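Local atomic coordinates of phage integrase (Pectobacterium atrosepticum, PDB entry 3JU0), a protein that probably binds arm-type DNA sites through the N-terminal domain present here, and as a whole phage-family integrase is likely to act in DNA recombination and integration. Residues Asn10-Ser13 with Glu17-Leu20. Sequence-based numbering, arbitrary orientation.
Sequences NAKS and EYKL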
ATOM      1  N   ASN A  10      10.087  -9.729  -7.760  1.00 24.62           N
ATOM      2  CA  ASN A  10      10.686 -11.028  -7.595  1.00 25.99           C
ATOM      3  C   ASN A  10      10.281 -11.788  -6.301  1.00 25.34           C
ATOM      4  O   ASN A  10      10.593 -12.999  -6.153  1.00 27.52           O
ATOM      5  CB  ASN A  10      12.190 -10.878  -7.686  1.00 28.99           C
ATOM      6  CG  ASN A  10      12.671 -10.435  -9.073  1.00 31.66           C
ATOM      7  OD1 ASN A  10      12.043 -10.713 -10.104  1.00 39.48           O
ATOM      8  ND2 ASN A  10      13.857  -9.849  -9.099  1.00 37.11           N
ATOM      9  N   ALA A  11       9.583 -11.125  -5.384  1.00 23.36           N
ATOM     10  CA  ALA A  11       9.106 -11.756  -4.186  1.00 22.83           C
ATOM     11  C   ALA A  11       8.213 -12.936  -4.533  1.00 24.16           C
ATOM     12  O   ALA A  11       7.334 -12.825  -5.396  1.00 24.27           O
ATOM     13  CB  ALA A  11       8.374 -10.767  -3.277  1.00 21.68           C
ATOM     14  N   LYS A  12       8.455 -14.107  -3.923  1.00 28.03           N
ATOM     15  CA  LYS A  12       7.646 -15.301  -4.186  1.00 29.08           C
ATOM     16  C   LYS A  12       6.788 -15.641  -2.990  1.00 27.35           C
ATOM     17  O   LYS A  12       7.143 -15.340  -1.854  1.00 27.00           O
ATOM     18  CB  LYS A  12       8.572 -16.487  -4.522  1.00 33.32           C
ATOM     19  CG  LYS A  12       9.951 -16.188  -3.955  1.00 35.90           C
ATOM     20  CD  LYS A  12       9.943 -14.706  -3.516  1.00 42.95           C
ATOM     21  CE  LYS A  12      10.918 -14.345  -2.447  1.00 39.69           C
ATOM     22  NZ  LYS A  12      10.408 -14.694  -1.131  1.00 45.27           N
ATOM     23  N   SER A  13       5.629 -16.233  -3.207  1.00 27.08           N
ATOM     24  CA  SER A  13       4.787 -16.634  -2.106  1.00 27.57           C
ATOM     25  C   SER A  13       5.389 -17.791  -1.349  1.00 26.74           C
ATOM     26  O   SER A  13       6.064 -18.653  -1.944  1.00 29.54           O
ATOM     27  CB  SER A  13       3.397 -16.988  -2.548  1.00 30.37           C
ATOM     28  OG  SER A  13       3.489 -18.011  -3.474  1.00 35.31           O
ATOM     29  N   GLU A  17       1.337 -15.865   4.656  1.00 24.32           N
ATOM     30  CA  GLU A  17       1.512 -14.480   4.213  1.00 24.29           C
ATOM     31  C   GLU A  17       2.704 -13.902   4.944  1.00 23.71           C
ATOM     32  O   GLU A  17       3.012 -14.284   6.107  1.00 24.87           O
ATOM     33  CB  GLU A  17       0.248 -13.662   4.462  1.00 25.90           C
ATOM     34  CG  GLU A  17      -0.098 -13.369   5.878  1.00 30.05           C
ATOM     35  CD  GLU A  17      -1.392 -12.576   6.001  1.00 37.08           C
ATOM     36  OE1 GLU A  17      -2.221 -12.683   5.102  1.00 38.51           O
ATOM     37  OE2 GLU A  17      -1.521 -11.854   6.988  1.00 43.39           O
ATOM     38  N   TYR A  18       3.410 -13.027   4.242  1.00 21.63           N
ATOM     39  CA  TYR A  18       4.452 -12.240   4.848  1.00 20.92           C
ATOM     40  C   TYR A  18       4.451 -10.796   4.346  1.00 21.09           C
ATOM     41  O   TYR A  18       3.978 -10.527   3.266  1.00 20.63           O
ATOM     42  CB  TYR A  18       5.805 -12.911   4.716  1.00 21.82           C
ATOM     43  CG  TYR A  18       6.384 -13.009   3.339  1.00 18.91           C
ATOM     44  CD1 TYR A  18       7.197 -12.009   2.831  1.00 19.29           C
ATOM     45  CD2 TYR A  18       6.075 -14.049   2.503  1.00 21.87           C
ATOM     46  CE1 TYR A  18       7.694 -12.035   1.538  1.00 19.44           C
ATOM     47  CE2 TYR A  18       6.575 -14.115   1.235  1.00 21.70           C
ATOM     48  CZ  TYR A  18       7.407 -13.130   0.740  1.00 21.19           C
ATOM     49  OH  TYR A  18       7.956 -13.185  -0.518  1.00 22.81           O
ATOM     50  N   LYS A  19       5.053  -9.905   5.144  1.00 22.71           N
ATOM     51  CA  LYS A  19       5.119  -8.473   4.818  1.00 23.45           C
ATOM     52  C   LYS A  19       6.516  -8.119   4.446  1.00 21.19           C
ATOM     53  O   LYS A  19       7.476  -8.477   5.168  1.00 24.98           O
ATOM     54  CB  LYS A  19       4.739  -7.639   6.039  1.00 24.65           C
ATOM     55  CG  LYS A  19       3.442  -7.929   6.603  1.00 31.51           C
ATOM     56  CD  LYS A  19       3.250  -7.010   7.802  1.00 38.95           C
ATOM     57  CE  LYS A  19       2.187  -7.561   8.769  1.00 43.20           C
ATOM     58  NZ  LYS A  19       1.772  -8.975   8.510  1.00 47.81           N
ATOM     59  N   LEU A  20       6.687  -7.343   3.404  1.00 21.17           N
ATOM     60  CA  LEU A  20       7.916  -6.687   3.059  1.00 21.03           C
ATOM     61  C   LEU A  20       7.739  -5.180   3.328  1.00 20.81           C
ATOM     62  O   LEU A  20       6.934  -4.476   2.651  1.00 21.34           O
ATOM     63  CB  LEU A  20       8.282  -6.921   1.620  1.00 20.67           C
ATOM     64  CG  LEU A  20       8.719  -8.341   1.261  1.00 23.95           C
ATOM     65  CD1 LEU A  20       8.953  -8.406  -0.194  1.00 26.08           C
ATOM     66  CD2 LEU A  20      10.014  -8.775   2.000  1.00 26.75           C
TER
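The hydroxyl of Tyr18 donates to a backbone carbonyl across a short loop, with Tyr18 OH 2.7 Å from Lys12 O. It illustrates how a side chain reaching out from a strand can hold a segment that has no regular structure of its own. The carbonyl oxygen sits at the edge of the phenol ring, near its plane, and Lys12 O is also 3.4 Å from Tyr18 CE2. Seen from the acceptor, the bond is bent: the C=O...donor angle is 139°, and the hydroxyl oxygen is tilted 32° from the carbonyl plane. With CG placed between the backbone N and the carbonyl carbon (chi1 68°), the Tyr18 ring extends from its strand to the loop.

A second bond to the same hydroxyl, from Lys12 NZ at 2.9 Å to Tyr18 OH, is doubtful. The lysine is modelled curled back on itself, its CD only 1.6 Å from its own backbone N, too close for nonbonded atoms.

Next to the polar pair, toward Leu20, the contact turns apolar. Ala11, the first residue to leave helical geometry after helix 5-10, directs its CB at the strand, where the methyl lies 3.7 Å from Tyr18 OH and 3.9 Å from Leu20 CD1. Leu20 also touches Leu3, while the carbonyl of Ala11 accepts a hydrogen bond from Lys36 NZ. Tyr18 and Leu20, two positions apart, pair through their backbones with Val30 and Leu28 of strand 26-30. The contact joins the loop that follows helix 5-10 to strand 18-23, an outermost strand of the four-stranded antiparallel sheet that characterises this arm-type DNA-binding domain.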